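Malyl-CoA lyase/beta-methylmalyl-CoA lyase (Methylobacterium extorquens, PDB 5UGR) belongs to the HpcH/HpaI aldolase/citrate lyase family and is built on a closed eight-stranded beta/alpha barrel that holds a magnesium ion. Local coordinates at residues L63-I77 with I92-P105. Residues are numbered along the deposited sequence; the frame is centred on the assembly and turned at random. Where two conformers were deposited one is given.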
ATOM      1  N   LEU A  63     -17.212  36.010  15.323  1.00 20.21           N
ATOM      2  CA  LEU A  63     -17.307  35.810  13.900  1.00 20.69           C
ATOM      3  C   LEU A  63     -18.517  36.467  13.271  1.00 22.05           C
ATOM      4  O   LEU A  63     -18.450  36.933  12.133  1.00 23.37           O
ATOM      5  CB  LEU A  63     -17.316  34.304  13.533  1.00 22.73           C
ATOM      6  CG  LEU A  63     -15.981  33.590  13.673  1.00 19.25           C
ATOM      7  CD1 LEU A  63     -16.234  32.099  13.634  1.00 19.32           C
ATOM      8  CD2 LEU A  63     -15.065  34.019  12.564  1.00 21.45           C
ATOM      9  N   ASN A  64     -19.613  36.551  14.030  1.00 21.62           N
ATOM     10  CA  ASN A  64     -20.829  37.143  13.505  1.00 25.31           C
ATOM     11  C   ASN A  64     -20.920  38.634  13.622  1.00 24.96           C
ATOM     12  O   ASN A  64     -21.609  39.277  12.798  1.00 28.49           O
ATOM     13  CB  ASN A  64     -21.993  36.484  14.202  1.00 25.66           C
ATOM     14  CG  ASN A  64     -22.265  35.094  13.660  1.00 30.20           C
ATOM     15  OD1 ASN A  64     -21.812  34.718  12.574  1.00 33.00           O
ATOM     16  ND2 ASN A  64     -23.012  34.341  14.394  1.00 27.49           N
ATOM     17  N   ASP A  65     -20.261  39.198  14.635  1.00 25.48           N
ATOM     18  CA  ASP A  65     -20.437  40.644  14.964  1.00 27.99           C
ATOM     19  C   ASP A  65     -19.281  41.602  14.567  1.00 25.96           C
ATOM     20  O   ASP A  65     -19.509  42.805  14.413  1.00 33.96           O
ATOM     21  CB  ASP A  65     -20.631  40.814  16.489  1.00 27.76           C
ATOM     22  CG  ASP A  65     -21.877  40.204  17.004  1.00 34.03           C
ATOM     23  OD1 ASP A  65     -22.739  39.778  16.213  1.00 34.86           O
ATOM     24  OD2 ASP A  65     -21.972  40.174  18.259  1.00 38.58           O
ATOM     25  N   LEU A  66     -18.047  41.071  14.519  1.00 26.67           N
ATOM     26  CA  LEU A  66     -16.901  41.962  14.372  1.00 25.30           C
ATOM     27  C   LEU A  66     -16.608  42.128  12.897  1.00 26.07           C
ATOM     28  O   LEU A  66     -17.043  41.341  12.045  1.00 29.57           O
ATOM     29  CB  LEU A  66     -15.671  41.359  15.076  1.00 26.33           C
ATOM     30  CG  LEU A  66     -15.776  41.299  16.593  1.00 34.59           C
ATOM     31  CD1 LEU A  66     -14.531  40.728  17.261  1.00 26.41           C
ATOM     32  CD2 LEU A  66     -16.143  42.654  17.218  1.00 38.32           C
ATOM     33  N   ASP A  67     -15.865  43.165  12.585  1.00 26.26           N
ATOM     34  CA  ASP A  67     -15.489  43.430  11.202  1.00 24.64           C
ATOM     35  C   ASP A  67     -14.091  42.908  10.936  1.00 26.76           C
ATOM     36  O   ASP A  67     -13.095  43.560  11.275  1.00 25.66           O
ATOM     37  CB  ASP A  67     -15.555  44.946  10.971  1.00 28.72           C
ATOM     38  CG  ASP A  67     -15.192  45.361   9.545  1.00 30.58           C
ATOM     39  OD1 ASP A  67     -14.852  44.515   8.674  1.00 27.93           O
ATOM     40  OD2 ASP A  67     -15.295  46.575   9.278  1.00 40.21           O
ATOM     41  N   TRP A  68     -14.026  41.776  10.234  1.00 27.12           N
ATOM     42  CA  TRP A  68     -12.768  41.112   9.969  1.00 21.86           C
ATOM     43  C   TRP A  68     -12.198  41.512   8.602  1.00 21.49           C
ATOM     44  O   TRP A  68     -11.156  40.958   8.128  1.00 25.42           O
ATOM     45  CB  TRP A  68     -12.964  39.571  10.013  1.00 22.08           C
ATOM     46  CG  TRP A  68     -13.427  39.079  11.368  1.00 22.89           C
ATOM     47  CD1 TRP A  68     -14.692  38.726  11.687  1.00 22.11           C
ATOM     48  CD2 TRP A  68     -12.659  38.936  12.541  1.00 22.05           C
ATOM     49  NE1 TRP A  68     -14.767  38.380  12.987  1.00 24.72           N
ATOM     50  CE2 TRP A  68     -13.527  38.499  13.552  1.00 21.23           C
ATOM     51  CE3 TRP A  68     -11.323  39.150  12.854  1.00 19.25           C
ATOM     52  CZ2 TRP A  68     -13.094  38.190  14.835  1.00 23.57           C
ATOM     53  CZ3 TRP A  68     -10.896  38.864  14.143  1.00 22.65           C
ATOM     54  CH2 TRP A  68     -11.797  38.400  15.134  1.00 21.58           C
ATOM     55  N   GLY A  69     -12.841  42.426   7.905  1.00 24.45           N
ATOM     56  CA  GLY A  69     -12.347  42.736   6.583  1.00 26.18           C
ATOM     57  C   GLY A  69     -12.285  41.541   5.647  1.00 22.31           C
ATOM     58  O   GLY A  69     -13.206  40.710   5.653  1.00 22.37           O
ATOM     59  N   ASN A  70     -11.231  41.500   4.802  1.00 24.48           N
ATOM     60  CA  ASN A  70     -11.020  40.416   3.911  1.00 20.60           C
ATOM     61  C   ASN A  70     -10.034  39.395   4.469  1.00 20.22           C
ATOM     62  O   ASN A  70      -9.472  38.601   3.690  1.00 21.44           O
ATOM     63  CB  ASN A  70     -10.547  40.926   2.555  1.00 26.34           C
ATOM     64  CG  ASN A  70     -10.593  39.875   1.461  1.00 24.16           C
ATOM     65  OD1 ASN A  70      -9.650  39.825   0.603  1.00 36.94           O
ATOM     66  ND2 ASN A  70     -11.589  39.040   1.437  1.00 19.31           N
ATOM     67  N   LYS A  71      -9.821  39.403   5.788  1.00 18.57           N
ATOM     68  CA  LYS A  71      -8.927  38.383   6.405  1.00 21.00           C
ATOM     69  C   LYS A  71      -9.448  36.984   6.166  1.00 18.24           C
ATOM     70  O   LYS A  71     -10.650  36.754   6.096  1.00 20.00           O
ATOM     71  CB  LYS A  71      -8.755  38.651   7.905  1.00 21.24           C
ATOM     72  CG  LYS A  71      -7.980  39.960   8.201  1.00 21.37           C
ATOM     73  CD  LYS A  71      -8.001  40.121   9.691  1.00 29.48           C
ATOM     74  CE  LYS A  71      -7.255  41.304  10.176  1.00 32.55           C
ATOM     75  NZ  LYS A  71      -7.906  42.544   9.725  1.00 31.68           N
ATOM     76  N   THR A  72      -8.531  36.029   6.020  1.00 15.84           N
ATOM     77  CA  THR A  72      -8.928  34.616   6.048  1.00 15.40           C
ATOM     78  C   THR A  72      -9.176  34.249   7.518  1.00 16.84           C
ATOM     79  O   THR A  72      -8.237  34.264   8.317  1.00 17.73           O
ATOM     80  CB  THR A  72      -7.872  33.718   5.430  1.00 16.42           C
ATOM     81  OG1 THR A  72      -7.641  34.089   4.066  1.00 17.66           O
ATOM     82  CG2 THR A  72      -8.251  32.262   5.499  1.00 17.83           C
ATOM     83  N   MET A  73     -10.422  33.898   7.834  1.00 15.34           N
ATOM     84  CA  MET A  73     -10.828  33.650   9.214  1.00 14.14           C
ATOM     85  C   MET A  73     -10.969  32.156   9.452  1.00 13.91           C
ATOM     86  O   MET A  73     -11.667  31.432   8.718  1.00 14.95           O
ATOM     87  CB  MET A  73     -12.144  34.379   9.522  1.00 16.46           C
ATOM     88  CG  MET A  73     -12.004  35.891   9.559  1.00 18.45           C
ATOM     89  SD  MET A  73     -10.697  36.514  10.664  1.00 18.95           S
ATOM     90  CE  MET A  73     -11.213  35.791  12.243  1.00 18.33           C
ATOM     91  N   MET A  74     -10.298  31.709  10.521  1.00 14.98           N
ATOM     92  CA  MET A  74     -10.182  30.293  10.838  0.50 14.87           C
ATOM     93  C   MET A  74     -10.507  30.046  12.310  1.00 15.14           C
ATOM     94  O   MET A  74     -10.400  30.956  13.123  1.00 15.84           O
ATOM     95  CB  MET A  74      -8.733  29.863  10.499  0.50 13.44           C
ATOM     96  CG  MET A  74      -8.411  28.364  10.531  0.50 11.95           C
ATOM     97  SD  MET A  74      -6.984  27.972   9.477  0.50 12.60           S
ATOM     98  CE  MET A  74      -5.681  28.882  10.319  0.50 12.57           C
ATOM     99  N   ILE A  75     -10.850  28.806  12.640  1.00 14.24           N
ATOM    100  CA  ILE A  75     -10.865  28.368  14.032  1.00 13.13           C
ATOM    101  C   ILE A  75      -9.915  27.178  14.181  1.00 13.42           C
ATOM    102  O   ILE A  75      -9.822  26.333  13.267  1.00 14.03           O
ATOM    103  CB  ILE A  75     -12.258  27.951  14.507  1.00 13.75           C
ATOM    104  CG1 ILE A  75     -12.935  26.885  13.584  1.00 14.45           C
ATOM    105  CG2 ILE A  75     -13.157  29.164  14.674  1.00 16.34           C
ATOM    106  CD1 ILE A  75     -14.293  26.352  13.969  1.00 15.40           C
ATOM    107  N   ARG A  76      -9.210  27.149  15.320  1.00 13.38           N
ATOM    108  CA  ARG A  76      -8.443  25.952  15.697  1.00 13.24           C
ATOM    109  C   ARG A  76      -9.359  25.160  16.643  1.00 13.32           C
ATOM    110  O   ARG A  76      -9.640  25.569  17.775  1.00 14.49           O
ATOM    111  CB  ARG A  76      -7.109  26.206  16.305  1.00 13.30           C
ATOM    112  CG  ARG A  76      -6.399  24.876  16.659  1.00 14.33           C
ATOM    113  CD  ARG A  76      -4.941  25.011  17.026  1.00 14.58           C
ATOM    114  NE  ARG A  76      -4.690  25.852  18.212  1.00 13.42           N
ATOM    115  CZ  ARG A  76      -3.477  26.147  18.673  1.00 12.93           C
ATOM    116  NH1 ARG A  76      -2.405  25.633  18.069  1.00 14.88           N
ATOM    117  NH2 ARG A  76      -3.278  27.023  19.664  1.00 16.82           N
ATOM    118  N   ILE A  77      -9.935  24.086  16.086  1.00 13.68           N
ATOM    119  CA  ILE A  77     -10.784  23.188  16.841  1.00 13.32           C
ATOM    120  C   ILE A  77     -10.005  22.347  17.823  1.00 14.29           C
ATOM    121  O   ILE A  77      -8.796  22.255  17.743  1.00 13.90           O
ATOM    122  CB  ILE A  77     -11.673  22.296  15.945  1.00 13.62           C
ATOM    123  CG1 ILE A  77     -10.815  21.377  15.039  1.00 13.17           C
ATOM    124  CG2 ILE A  77     -12.554  23.167  15.069  1.00 14.12           C
ATOM    125  CD1 ILE A  77     -11.629  20.440  14.206  1.00 13.86           C
ATOM    126  N   ILE A  92     -20.199  26.134  15.499  1.00 15.26           N
ATOM    127  CA  ILE A  92     -19.631  27.270  14.776  1.00 16.90           C
ATOM    128  C   ILE A  92     -19.950  27.208  13.311  1.00 17.87           C
ATOM    129  O   ILE A  92     -20.316  28.258  12.724  1.00 16.97           O
ATOM    130  CB  ILE A  92     -18.130  27.465  15.059  1.00 16.53           C
ATOM    131  CG1 ILE A  92     -17.898  27.657  16.545  1.00 18.10           C
ATOM    132  CG2 ILE A  92     -17.541  28.593  14.228  1.00 17.39           C
ATOM    133  CD1 ILE A  92     -16.471  27.496  17.069  1.00 17.61           C
ATOM    134  N   VAL A  93     -19.825  26.021  12.670  1.00 15.97           N
ATOM    135  CA  VAL A  93     -20.108  25.992  11.259  1.00 16.35           C
ATOM    136  C   VAL A  93     -21.611  26.268  11.025  1.00 17.57           C
ATOM    137  O   VAL A  93     -21.975  26.997  10.067  1.00 18.49           O
ATOM    138  CB  VAL A  93     -19.618  24.701  10.557  1.00 15.92           C
ATOM    139  CG1 VAL A  93     -19.967  24.678   9.085  1.00 17.83           C
ATOM    140  CG2 VAL A  93     -18.104  24.537  10.740  1.00 17.17           C
ATOM    141  N   GLU A  94     -22.475  25.777  11.898  1.00 16.17           N
ATOM    142  CA  GLU A  94     -23.915  26.067  11.726  1.00 17.86           C
ATOM    143  C   GLU A  94     -24.199  27.553  11.803  1.00 20.38           C
ATOM    144  O   GLU A  94     -24.998  28.054  11.019  1.00 22.36           O
ATOM    145  CB  GLU A  94     -24.754  25.297  12.752  1.00 17.95           C
ATOM    146  CG  GLU A  94     -24.969  23.831  12.421  1.00 18.58           C
ATOM    147  CD  GLU A  94     -25.883  23.107  13.401  1.00 20.99           C
ATOM    148  OE1 GLU A  94     -26.326  23.696  14.414  1.00 22.21           O
ATOM    149  OE2 GLU A  94     -26.192  21.924  13.102  1.00 20.52           O
ATOM    150  N   ALA A  95     -23.539  28.239  12.753  1.00 17.97           N
ATOM    151  CA  ALA A  95     -23.902  29.627  13.114  1.00 19.09           C
ATOM    152  C   ALA A  95     -23.178  30.717  12.362  1.00 20.75           C
ATOM    153  O   ALA A  95     -23.613  31.866  12.422  1.00 21.75           O
ATOM    154  CB  ALA A  95     -23.740  29.832  14.600  1.00 23.27           C
ATOM    155  N   CYS A  96     -22.056  30.376  11.697  1.00 18.78           N
ATOM    156  CA  CYS A  96     -21.102  31.429  11.312  1.00 18.11           C
ATOM    157  C   CYS A  96     -20.687  31.338   9.855  1.00 19.12           C
ATOM    158  O   CYS A  96     -19.609  30.807   9.531  1.00 19.42           O
ATOM    159  CB  CYS A  96     -19.878  31.409  12.214  1.00 19.19           C
ATOM    160  SG  CYS A  96     -20.175  31.527  13.980  1.00 20.77           S
ATOM    161  N   PRO A  97     -21.510  31.869   8.934  1.00 21.58           N
ATOM    162  CA  PRO A  97     -21.130  31.940   7.511  1.00 22.13           C
ATOM    163  C   PRO A  97     -19.765  32.640   7.264  1.00 18.90           C
ATOM    164  O   PRO A  97     -19.128  32.358   6.252  1.00 21.09           O
ATOM    165  CB  PRO A  97     -22.257  32.782   6.872  1.00 28.07           C
ATOM    166  CG  PRO A  97     -23.374  32.733   7.819  1.00 29.37           C
ATOM    167  CD  PRO A  97     -22.873  32.386   9.169  1.00 23.94           C
ATOM    168  N   ARG A  98     -19.358  33.572   8.120  1.00 19.23           N
ATOM    169  CA  ARG A  98     -18.084  34.300   7.946  1.00 18.33           C
ATOM    170  C   ARG A  98     -16.860  33.404   7.999  1.00 17.36           C
ATOM    171  O   ARG A  98     -15.824  33.734   7.465  1.00 19.25           O
ATOM    172  CB  ARG A  98     -17.968  35.466   8.932  1.00 20.21           C
ATOM    173  CG  ARG A  98     -16.702  36.319   8.831  1.00 20.65           C
ATOM    174  CD  ARG A  98     -16.621  36.979   7.485  1.00 21.53           C
ATOM    175  NE  ARG A  98     -15.424  37.753   7.247  1.00 23.35           N
ATOM    176  CZ  ARG A  98     -14.260  37.199   6.861  1.00 20.22           C
ATOM    177  NH1 ARG A  98     -14.136  35.870   6.789  1.00 19.58           N
ATOM    178  NH2 ARG A  98     -13.212  37.981   6.597  1.00 21.54           N
ATOM    179  N   LEU A  99     -16.971  32.275   8.694  1.00 16.16           N
ATOM    180  CA  LEU A  99     -15.831  31.364   8.796  1.00 15.93           C
ATOM    181  C   LEU A  99     -15.372  30.939   7.409  1.00 13.94           C
ATOM    182  O   LEU A  99     -16.168  30.488   6.583  1.00 16.98           O
ATOM    183  CB  LEU A  99     -16.221  30.158   9.641  1.00 15.72           C
ATOM    184  CG  LEU A  99     -15.070  29.237   9.998  1.00 14.58           C
ATOM    185  CD1 LEU A  99     -14.027  29.881  10.885  1.00 16.28           C
ATOM    186  CD2 LEU A  99     -15.609  27.931  10.590  1.00 16.98           C
ATOM    187  N   ASP A 100     -14.037  31.010   7.216  1.00 14.84           N
ATOM    188  CA  ASP A 100     -13.427  30.576   5.982  1.00 13.57           C
ATOM    189  C   ASP A 100     -12.777  29.169   6.048  1.00 14.60           C
ATOM    190  O   ASP A 100     -12.815  28.417   5.050  1.00 14.86           O
ATOM    191  CB  ASP A 100     -12.361  31.563   5.523  1.00 14.58           C
ATOM    192  CG  ASP A 100     -12.930  32.963   5.233  1.00 15.47           C
ATOM    193  OD1 ASP A 100     -13.916  33.033   4.439  1.00 16.38           O
ATOM    194  OD2 ASP A 100     -12.364  33.927   5.797  1.00 16.76           O
ATOM    195  N   MET A 101     -12.167  28.860   7.202  1.00 13.71           N
ATOM    196  CA  MET A 101     -11.344  27.663   7.287  1.00 13.73           C
ATOM    197  C   MET A 101     -11.377  27.071   8.678  1.00 13.39           C
ATOM    198  O   MET A 101     -11.694  27.756   9.655  1.00 14.26           O
ATOM    199  CB  MET A 101      -9.885  27.986   6.935  1.00 14.13           C
ATOM    200  CG  MET A 101      -9.672  28.427   5.457  1.00 16.45           C
ATOM    201  SD  MET A 101      -7.924  28.594   5.024  1.00 17.17           S
ATOM    202  CE  MET A 101      -7.476  26.849   5.022  1.00 16.81           C
ATOM    203  N   ILE A 102     -11.018  25.789   8.735  1.00 13.06           N
ATOM    204  CA  ILE A 102     -10.804  25.091  10.011  1.00 13.38           C
ATOM    205  C   ILE A 102      -9.352  24.591  10.068  1.00 12.51           C
ATOM    206  O   ILE A 102      -8.863  24.027   9.063  1.00 12.69           O
ATOM    207  CB  ILE A 102     -11.780  23.898  10.147  1.00 12.43           C
ATOM    208  CG1 ILE A 102     -13.215  24.415  10.336  1.00 13.93           C
ATOM    209  CG2 ILE A 102     -11.379  22.986  11.298  1.00 13.65           C
ATOM    210  CD1 ILE A 102     -14.301  23.365  10.257  1.00 16.59           C
ATOM    211  N   LEU A 103      -8.699  24.904  11.173  1.00 12.66           N
ATOM    212  CA  LEU A 103      -7.353  24.437  11.506  1.00 11.46           C
ATOM    213  C   LEU A 103      -7.528  23.208  12.431  1.00 13.13           C
ATOM    214  O   LEU A 103      -8.054  23.303  13.549  1.00 13.19           O
ATOM    215  CB  LEU A 103      -6.516  25.537  12.156  1.00 13.15           C
ATOM    216  CG  LEU A 103      -5.187  25.151  12.784  1.00 13.64           C
ATOM    217  CD1 LEU A 103      -4.314  24.381  11.790  1.00 13.98           C
ATOM    218  CD2 LEU A 103      -4.470  26.403  13.262  1.00 14.19           C
ATOM    219  N   ILE A 104      -7.112  22.047  11.909  1.00 12.30           N
ATOM    220  CA  ILE A 104      -7.284  20.776  12.584  1.00 12.00           C
ATOM    221  C   ILE A 104      -5.940  20.494  13.300  1.00 11.65           C
ATOM    222  O   ILE A 104      -4.893  20.405  12.645  1.00 12.12           O
ATOM    223  CB  ILE A 104      -7.576  19.615  11.635  1.00 12.83           C
ATOM    224  CG1 ILE A 104      -8.751  19.927  10.710  1.00 12.92           C
ATOM    225  CG2 ILE A 104      -7.843  18.336  12.417  1.00 13.28           C
ATOM    226  CD1 ILE A 104      -8.920  18.939   9.560  1.00 13.64           C
ATOM    227  N   PRO A 105      -5.941  20.347  14.627  1.00 11.49           N
ATOM    228  CA  PRO A 105      -4.715  20.143  15.391  1.00 12.93           C
ATOM    229  C   PRO A 105      -4.265  18.678  15.446  1.00 12.72           C
ATOM    230  O   PRO A 105      -5.088  17.750  15.275  1.00 12.04           O
ATOM    231  CB  PRO A 105      -5.104  20.654  16.797  1.00 14.82           C
ATOM    232  CG  PRO A 105      -6.541  20.198  16.901  1.00 13.84           C
ATOM    233  CD  PRO A 105      -7.118  20.447  15.533  1.00 12.55           C
TER
HETATM  234  O   HOH W   1     -16.064  40.337   8.564  1.00 36.03           O
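Neighbouring parallel strands of a TIM barrel meet where Met73 to Ile77 run beside Asp100 to Ile104, and the Arg98 guanidinium joins the turn before strand 72-76 to the loop before strand 101-104. Arg98 NH2 reaches two carbonyl oxygens of that turn: Lys71 O at 2.9 Å, in the carbonyl plane on a lone pair and nearly straight (170°), and Gly69 O, which it meets from above the carbonyl plane. Arg98 NH1 forms a salt bridge with Asp100 OD2 (2.8 Å), while NE shares a water with Trp68 N. Met73 CG lies 3.5 Å from Arg98 NH1, so the guanidinium is held along its edge by oxygens and covered on one face by a methylene. Asp100 OD2 also accepts from Met73 N (2.8 Å) through its anti lone pair, and Met73 O receives the backbone N of both Asp100 and Met101; Asp100 OD1 forms a salt bridge with Lys131.

Strand 72-76, helix 85-95 and strand 101-104 form one beta-alpha-beta unit, whose two strands are joined further on by Leu103 N to Ile75 O at 2.8 Å. On the helix-facing side, Ile75 has CG1 between backbone N and carbonyl carbon (chi1 53°), which carries CD1 to Ile92 CG2 (4.0 Å), tip to tip, while the Leu99 side chain crosses that of Ile75 at about a right angle, its CD1 against Ile75 CG2. On the barrel-interior side, Arg76 CB lies against Leu103 CD2 (4.0 Å), and Arg76 NE forms a salt bridge with Asp42, close to the magnesium ion held by Asp45, Glu140 and Asp167. Between the outer helices, Asn64 ND2 bonds Ala95 O at 3.2 Å.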